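Local coordinates for Thiol:disulfide interchange protein DsbA (Neisseria meningitidis MC58, PDB 3DVW) that probably works as a periplasmic thiol-disulfide oxidoreductase of the thioredoxin family, exchanging disulfide bonds with proteins through a redox-active cysteine pair, at residues Leu29-Tyr34 and Phe150-Thr155; Pro37-Leu42 and Gly154-Ile159. All coordinates share one frame; numbering follows the deposited sequence. Where two conformers were deposited one is given.

Interaction 1 (Leu29-Tyr34 and Phe150-Thr155); sequences LEFFGY and FQIDGT
F31 and I152 make the larger part of this contact; the rest is the methyl of T155 resting on the backbone of F31, F32 and G33. The second segment sets out from the end of helix 134-149, where Q151, with positive phi, is the C-prime residue of a Schellman motif. The turn brings I152 over the F31 ring. With CG1 anti to its own carbonyl carbon and CG2 beside it (chi1 -51°), the isoleucine lays its whole branched end across one face. CG1 sits almost above the middle, 3.8 Å from the ring centroid and only 8° from the normal, a CH-pi contact. CD1 reaches the rim, 3.7 Å from F31 CE2, while CG2 lies 3.9 Å from F31 CB at the root of the ring. The two side chains cross at roughly a right angle. L29 CD1 lies over the opposite face of the same ring, displaced toward its rim, so the phenyl is held between two aliphatic groups. The carbonyl O of I152 accepts a hydrogen bond from W66 NE1. Past G154 the chain arrives at T155, which points toward the strand end and sets its CG2 there: it is 3.8 Å from F32 C and 4.0 Å from G33 N. F32 and T155 are also the nearest pair of CA atoms, 5.1 Å apart. The F32 side chain leaves on the other side of its strand and meets H63 edge-to-face. In the thioredoxin-like domain the contact thus joins the end of strand 26-32 to the loop before strand 157-160. Around it, F31 also packs on E62 of strand 57-63 and on I18, while T155 touches C36, just before helix 37-50, and C39 in its first turn.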
ATOM      1  N   LEU A  29       4.775  -4.024   3.362  1.00 10.49           N
ATOM      2  CA  LEU A  29       3.644  -3.168   3.654  1.00 10.79           C
ATOM      3  C   LEU A  29       3.954  -1.779   3.107  1.00 10.34           C
ATOM      4  O   LEU A  29       4.952  -1.189   3.485  1.00 10.15           O
ATOM      5  CB  LEU A  29       3.452  -3.123   5.181  1.00 11.05           C
ATOM      6  CG  LEU A  29       2.591  -2.011   5.781  1.00 12.12           C
ATOM      7  CD1 LEU A  29       1.248  -1.843   5.119  1.00 13.45           C
ATOM      8  CD2 LEU A  29       2.418  -2.245   7.274  1.00 12.00           C
ATOM      9  N   GLU A  30       3.110  -1.279   2.214  1.00 10.01           N
ATOM     10  CA  GLU A  30       3.218   0.099   1.720  1.00 10.09           C
ATOM     11  C   GLU A  30       2.064   0.945   2.250  1.00  9.82           C
ATOM     12  O   GLU A  30       0.907   0.677   1.934  1.00 11.28           O
ATOM     13  CB  GLU A  30       3.217   0.143   0.177  1.00 10.26           C
ATOM     14  CG  GLU A  30       3.362   1.553  -0.388  1.00 10.53           C
ATOM     15  CD  GLU A  30       2.914   1.711  -1.822  1.00 11.69           C
ATOM     16  OE1 GLU A  30       2.212   0.829  -2.351  1.00 14.53           O
ATOM     17  OE2 GLU A  30       3.262   2.784  -2.387  1.00 14.08           O
ATOM     18  N   PHE A  31       2.398   2.002   2.986  1.00  9.67           N
ATOM     19  CA  PHE A  31       1.451   3.090   3.263  1.00  9.50           C
ATOM     20  C   PHE A  31       1.577   4.111   2.152  1.00  9.85           C
ATOM     21  O   PHE A  31       2.674   4.524   1.804  1.00 10.82           O
ATOM     22  CB  PHE A  31       1.760   3.790   4.589  1.00  9.68           C
ATOM     23  CG  PHE A  31       1.482   2.955   5.795  1.00  9.57           C
ATOM     24  CD1 PHE A  31       0.203   2.877   6.320  1.00 10.05           C
ATOM     25  CD2 PHE A  31       2.499   2.289   6.426  1.00 10.19           C
ATOM     26  CE1 PHE A  31      -0.054   2.126   7.457  1.00 12.10           C
ATOM     27  CE2 PHE A  31       2.244   1.528   7.571  1.00 12.34           C
ATOM     28  CZ  PHE A  31       0.967   1.458   8.076  1.00 11.34           C
ATOM     29  N   PHE A  32       0.433   4.537   1.637  1.00  9.05           N
ATOM     30  CA  PHE A  32       0.389   5.413   0.479  1.00  9.57           C
ATOM     31  C   PHE A  32      -0.822   6.317   0.547  1.00  9.87           C
ATOM     32  O   PHE A  32      -1.698   6.141   1.375  1.00  9.99           O
ATOM     33  CB  PHE A  32       0.331   4.580  -0.807  1.00 10.53           C
ATOM     34  CG  PHE A  32      -1.005   3.946  -1.045  1.00 10.10           C
ATOM     35  CD1 PHE A  32      -1.926   4.523  -1.912  1.00 11.49           C
ATOM     36  CD2 PHE A  32      -1.373   2.782  -0.367  1.00 10.38           C
ATOM     37  CE1 PHE A  32      -3.171   3.982  -2.086  1.00 10.57           C
ATOM     38  CE2 PHE A  32      -2.631   2.225  -0.552  1.00 10.77           C
ATOM     39  CZ  PHE A  32      -3.528   2.828  -1.434  1.00 11.52           C
ATOM     40  N   GLY A  33      -0.862   7.289  -0.371  1.00 10.33           N
ATOM     41  CA  GLY A  33      -2.064   8.050  -0.646  1.00 10.33           C
ATOM     42  C   GLY A  33      -2.274   8.181  -2.143  1.00 10.59           C
ATOM     43  O   GLY A  33      -1.308   8.356  -2.883  1.00 10.80           O
ATOM     44  N   TYR A  34      -3.520   8.101  -2.601  1.00 10.76           N
ATOM     45  CA  TYR A  34      -3.791   8.160  -4.041  1.00 11.20           C
ATOM     46  C   TYR A  34      -3.523   9.552  -4.645  1.00 12.11           C
ATOM     47  O   TYR A  34      -3.381   9.681  -5.855  1.00 12.17           O
ATOM     48  CB  TYR A  34      -5.229   7.729  -4.342  1.00 11.65           C
ATOM     49  CG  TYR A  34      -5.484   6.240  -4.328  1.00 11.40           C
ATOM     50  CD1 TYR A  34      -4.756   5.377  -5.142  1.00 11.32           C
ATOM     51  CD2 TYR A  34      -6.503   5.699  -3.546  1.00 11.66           C
ATOM     52  CE1 TYR A  34      -5.023   3.998  -5.170  1.00 11.33           C
ATOM     53  CE2 TYR A  34      -6.768   4.341  -3.545  1.00 12.52           C
ATOM     54  CZ  TYR A  34      -6.030   3.487  -4.357  1.00 11.39           C
ATOM     55  OH  TYR A  34      -6.310   2.122  -4.367  1.00 13.38           O
ATOM     56  N   PHE A 150       0.819   4.061  14.589  1.00 12.53           N
ATOM     57  CA  PHE A 150       2.213   3.956  14.161  1.00 11.84           C
ATOM     58  C   PHE A 150       2.773   5.289  13.657  1.00 11.83           C
ATOM     59  O   PHE A 150       3.908   5.351  13.216  1.00 11.62           O
ATOM     60  CB  PHE A 150       2.368   2.831  13.142  1.00 12.16           C
ATOM     61  CG  PHE A 150       2.044   1.502  13.729  1.00 10.66           C
ATOM     62  CD1 PHE A 150       2.928   0.891  14.611  1.00 11.52           C
ATOM     63  CD2 PHE A 150       0.820   0.887  13.468  1.00 11.28           C
ATOM     64  CE1 PHE A 150       2.591  -0.320  15.215  1.00 12.20           C
ATOM     65  CE2 PHE A 150       0.489  -0.321  14.061  1.00 12.76           C
ATOM     66  CZ  PHE A 150       1.376  -0.916  14.949  1.00 12.52           C
ATOM     67  N   GLN A 151       1.969   6.345  13.784  1.00 12.21           N
ATOM     68  CA  GLN A 151       2.389   7.709  13.440  1.00 13.83           C
ATOM     69  C   GLN A 151       3.033   7.776  12.066  1.00 13.48           C
ATOM     70  O   GLN A 151       4.143   8.291  11.877  1.00 14.52           O
ATOM     71  CB  GLN A 151       3.321   8.268  14.510  1.00 14.63           C
ATOM     72  CG  GLN A 151       2.647   8.336  15.872  1.00 16.56           C
ATOM     73  CD  GLN A 151       3.456   9.100  16.876  1.00 18.52           C
ATOM     74  OE1 GLN A 151       4.527   8.655  17.285  1.00 23.37           O
ATOM     75  NE2 GLN A 151       2.958  10.262  17.269  1.00 24.44           N
ATOM     76  N   ILE A 152       2.310   7.240  11.090  1.00 12.79           N
ATOM     77  CA  ILE A 152       2.763   7.295   9.712  1.00 13.24           C
ATOM     78  C   ILE A 152       2.539   8.717   9.210  1.00 13.84           C
ATOM     79  O   ILE A 152       1.397   9.130   9.027  1.00 14.91           O
ATOM     80  CB  ILE A 152       1.994   6.296   8.832  1.00 11.68           C
ATOM     81  CG1 ILE A 152       2.018   4.899   9.463  1.00 12.04           C
ATOM     82  CG2 ILE A 152       2.589   6.301   7.435  1.00 12.64           C
ATOM     83  CD1 ILE A 152       3.421   4.366   9.657  1.00 12.50           C
ATOM     84  N   ASP A 153       3.625   9.467   9.043  1.00 14.07           N
ATOM     85  CA  ASP A 153       3.544  10.901   8.715  1.00 14.72           C
ATOM     86  C   ASP A 153       4.096  11.242   7.347  1.00 15.19           C
ATOM     87  O   ASP A 153       4.251  12.422   7.017  1.00 17.18           O
ATOM     88  CB  ASP A 153       4.250  11.745   9.792  1.00 15.69           C
ATOM     89  CG  ASP A 153       5.711  11.382   9.987  1.00 19.25           C
ATOM     90  OD1 ASP A 153       6.289  10.583   9.223  1.00 21.96           O
ATOM     91  OD2 ASP A 153       6.314  11.916  10.948  1.00 25.84           O
ATOM     92  N   GLY A 154       4.402  10.231   6.542  1.00 14.19           N
ATOM     93  CA  GLY A 154       4.878  10.452   5.182  1.00 14.02           C
ATOM     94  C   GLY A 154       4.522   9.291   4.277  1.00 13.37           C
ATOM     95  O   GLY A 154       4.361   8.162   4.730  1.00 13.84           O
ATOM     96  N   THR A 155       4.363   9.592   2.998  1.00 13.06           N
ATOM     97  CA  THR A 155       4.070   8.582   1.985  1.00 14.01           C
ATOM     98  C   THR A 155       4.989   8.800   0.800  1.00 13.86           C
ATOM     99  O   THR A 155       5.304   9.970   0.470  1.00 14.62           O
ATOM    100  CB  THR A 155       2.629   8.658   1.488  1.00 14.54           C
ATOM    101  OG1 THR A 155       2.361   9.972   0.985  1.00 16.26           O
ATOM    102  CG2 THR A 155       1.657   8.269   2.608  1.00 16.10           C
TER

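Interaction 2 (Pro37-Leu42 and Gly154-Ile159); sequences PHCAHL and GTPTVI
C39 and L42, one helical turn apart, pack on the loop formed by T155 and P156, whose peptide bond is cis. This is the cis-proline loop of the thioredoxin fold facing the CxxC helix. C39 is the second cysteine of the CxxC, probably the redox-active pair; its disulfide to C36, known for this protein, is absent here. The thiol of C39 leaves anti to the carbonyl carbon (chi1 -67°), which directs SG into the bend: it lies 3.6 Å from T155 CB and equally far from P156 N, with P156 CD slightly farther away. T155 OG1 is 3.8 Å from the same SG, a packing distance. With the peptide bond before it cis, P156 points toward the helix, and its ring atoms are divided between partners: CD faces H38 CB, at 3.9 Å, as well as the thiol, and CB and CG face the leucine. L42 extends CG anti to its backbone N (chi1 171°) and then turns at chi2, near 56°, so that the single methyl CD2 does the touching. That methyl is 3.6 Å from P156 CB, and V158 CG2 borders it more loosely. The hydroxyl of T157, at the start of the strand, ties back to the loop, donating to G154 O over 2.7 Å from well above the carbonyl plane. T157 points away from the helix, and V158 toward it, in the alternation of a strand. The contact sets the first turns of helix 37-50 against the entry to strand 157-160. W171 of helix 171-191 touches both L42 and P156, whereas F96 of helix 88-100 and F32 of strand 26-32 pack against C39.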
ATOM      1  N   PRO A  37       1.994  12.362  -5.589  1.00 14.35           N
ATOM      2  CA  PRO A  37       2.810  12.159  -6.769  1.00 14.34           C
ATOM      3  C   PRO A  37       3.949  11.173  -6.589  1.00 14.11           C
ATOM      4  O   PRO A  37       4.230  10.410  -7.517  1.00 15.03           O
ATOM      5  CB  PRO A  37       3.360  13.562  -7.064  1.00 14.70           C
ATOM      6  CG  PRO A  37       2.417  14.459  -6.451  1.00 15.08           C
ATOM      7  CD  PRO A  37       1.938  13.789  -5.215  1.00 15.08           C
ATOM      8  N   HIS A  38       4.600  11.166  -5.422  1.00 14.00           N
ATOM      9  CA  HIS A  38       5.693  10.215  -5.173  0.50 13.99           C
ATOM     10  C   HIS A  38       5.163   8.783  -5.114  1.00 13.36           C
ATOM     11  O   HIS A  38       5.791   7.866  -5.625  1.00 13.34           O
ATOM     12  CB  HIS A  38       6.467  10.537  -3.887  0.50 14.59           C
ATOM     13  CG  HIS A  38       7.595  11.508  -4.079  0.50 15.57           C
ATOM     14  ND1 HIS A  38       8.239  11.675  -5.287  0.50 17.31           N
ATOM     15  CD2 HIS A  38       8.201  12.351  -3.209  0.50 17.97           C
ATOM     16  CE1 HIS A  38       9.189  12.586  -5.153  0.50 17.04           C
ATOM     17  NE2 HIS A  38       9.189  13.008  -3.902  0.50 16.95           N
ATOM     18  N   CYS A  39       4.007   8.584  -4.480  1.00 12.91           N
ATOM     19  CA  CYS A  39       3.374   7.259  -4.490  1.00 13.16           C
ATOM     20  C   CYS A  39       3.053   6.820  -5.922  1.00 12.69           C
ATOM     21  O   CYS A  39       3.206   5.636  -6.261  1.00 12.40           O
ATOM     22  CB  CYS A  39       2.100   7.260  -3.660  1.00 12.79           C
ATOM     23  SG  CYS A  39       2.439   7.508  -1.903  1.00 15.77           S
ATOM     24  N   ALA A  40       2.602   7.757  -6.761  1.00 13.01           N
ATOM     25  CA  ALA A  40       2.229   7.432  -8.141  1.00 13.25           C
ATOM     26  C   ALA A  40       3.463   7.033  -8.942  1.00 13.35           C
ATOM     27  O   ALA A  40       3.383   6.189  -9.828  1.00 13.32           O
ATOM     28  CB  ALA A  40       1.499   8.619  -8.817  1.00 13.34           C
ATOM     29  N   HIS A  41       4.609   7.631  -8.615  1.00 13.04           N
ATOM     30  CA  HIS A  41       5.854   7.262  -9.282  1.00 14.07           C
ATOM     31  C   HIS A  41       6.432   5.950  -8.774  1.00 13.84           C
ATOM     32  O   HIS A  41       6.981   5.179  -9.554  1.00 15.08           O
ATOM     33  CB  HIS A  41       6.871   8.397  -9.190  1.00 15.09           C
ATOM     34  CG  HIS A  41       6.654   9.474 -10.208  1.00 19.97           C
ATOM     35  ND1 HIS A  41       6.385  10.784  -9.872  1.00 26.53           N
ATOM     36  CD2 HIS A  41       6.672   9.428 -11.562  1.00 23.38           C
ATOM     37  CE1 HIS A  41       6.249  11.500 -10.975  1.00 25.19           C
ATOM     38  NE2 HIS A  41       6.417  10.702 -12.015  1.00 25.18           N
ATOM     39  N   LEU A  42       6.314   5.681  -7.474  1.00 12.77           N
ATOM     40  CA  LEU A  42       6.761   4.401  -6.932  1.00 12.97           C
ATOM     41  C   LEU A  42       5.932   3.253  -7.517  1.00 13.20           C
ATOM     42  O   LEU A  42       6.435   2.140  -7.688  1.00 12.63           O
ATOM     43  CB  LEU A  42       6.694   4.391  -5.389  1.00 12.44           C
ATOM     44  CG  LEU A  42       6.937   3.055  -4.672  1.00 11.67           C
ATOM     45  CD1 LEU A  42       8.261   2.490  -5.068  1.00 12.41           C
ATOM     46  CD2 LEU A  42       6.866   3.193  -3.142  1.00 13.23           C
ATOM     47  N   GLY A 154       4.402  10.231   6.542  1.00 14.19           N
ATOM     48  CA  GLY A 154       4.878  10.452   5.182  1.00 14.02           C
ATOM     49  C   GLY A 154       4.522   9.291   4.277  1.00 13.37           C
ATOM     50  O   GLY A 154       4.361   8.162   4.730  1.00 13.84           O
ATOM     51  N   THR A 155       4.363   9.592   2.998  1.00 13.06           N
ATOM     52  CA  THR A 155       4.070   8.582   1.985  1.00 14.01           C
ATOM     53  C   THR A 155       4.989   8.800   0.800  1.00 13.86           C
ATOM     54  O   THR A 155       5.304   9.970   0.470  1.00 14.62           O
ATOM     55  CB  THR A 155       2.629   8.658   1.488  1.00 14.54           C
ATOM     56  OG1 THR A 155       2.361   9.972   0.985  1.00 16.26           O
ATOM     57  CG2 THR A 155       1.657   8.269   2.608  1.00 16.10           C
ATOM     58  N   PRO A 156       5.414   7.708   0.143  1.00 12.79           N
ATOM     59  CA  PRO A 156       5.190   6.318   0.535  1.00 13.19           C
ATOM     60  C   PRO A 156       6.068   5.942   1.709  1.00 13.16           C
ATOM     61  O   PRO A 156       7.164   6.486   1.846  1.00 14.43           O
ATOM     62  CB  PRO A 156       5.642   5.528  -0.695  1.00 13.61           C
ATOM     63  CG  PRO A 156       6.663   6.398  -1.326  1.00 14.10           C
ATOM     64  CD  PRO A 156       6.211   7.800  -1.100  1.00 13.80           C
ATOM     65  N   THR A 157       5.560   5.045   2.556  1.00 12.17           N
ATOM     66  CA  THR A 157       6.339   4.411   3.611  1.00 12.47           C
ATOM     67  C   THR A 157       6.241   2.911   3.387  1.00 11.30           C
ATOM     68  O   THR A 157       5.132   2.379   3.275  1.00 12.73           O
ATOM     69  CB  THR A 157       5.820   4.755   5.006  1.00 12.39           C
ATOM     70  OG1 THR A 157       6.053   6.151   5.260  1.00 14.26           O
ATOM     71  CG2 THR A 157       6.516   3.931   6.080  1.00 12.29           C
ATOM     72  N   VAL A 158       7.388   2.241   3.255  1.00 10.48           N
ATOM     73  CA  VAL A 158       7.414   0.797   3.033  1.00 10.94           C
ATOM     74  C   VAL A 158       8.110   0.113   4.213  1.00 10.68           C
ATOM     75  O   VAL A 158       9.237   0.466   4.565  1.00 10.44           O
ATOM     76  CB  VAL A 158       8.112   0.429   1.710  1.00 11.01           C
ATOM     77  CG1 VAL A 158       8.185  -1.101   1.552  1.00 11.08           C
ATOM     78  CG2 VAL A 158       7.361   1.047   0.559  1.00 11.58           C
ATOM     79  N   ILE A 159       7.411  -0.858   4.805  1.00 10.72           N
ATOM     80  CA  ILE A 159       7.880  -1.598   5.968  0.50 11.46           C
ATOM     81  C   ILE A 159       7.897  -3.090   5.644  1.00 11.48           C
ATOM     82  O   ILE A 159       6.878  -3.641   5.168  1.00 11.94           O
ATOM     83  CB  ILE A 159       6.958  -1.318   7.163  0.50 11.04           C
ATOM     84  CG1 ILE A 159       7.143   0.139   7.616  0.50 12.07           C
ATOM     85  CG2 ILE A 159       7.230  -2.291   8.312  0.50 10.81           C
ATOM     86  CD1 ILE A 159       5.962   0.708   8.338  0.50 12.09           C
TER

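From the N terminus the chain runs along strand 26-32 and passes through a short loop into helix 37-50. It meets both again only after more than a hundred residues, most of them helical. Interaction 1 closes the first loop, bringing 150-155 back to the strand end; interaction 2 closes the second, bringing 154-159 to the helix start. The loops are staggered and so cross slightly, ending on one shared stretch, G154 and T155. Strands 26-32 and 157-160 are antiparallel neighbours, with F31 N 2.8 Å from T157 O. Together the contacts join sheet, cis-proline loop and CxxC helix, the helical insertion lying in sequence between strand 57-63 and strand 157-160.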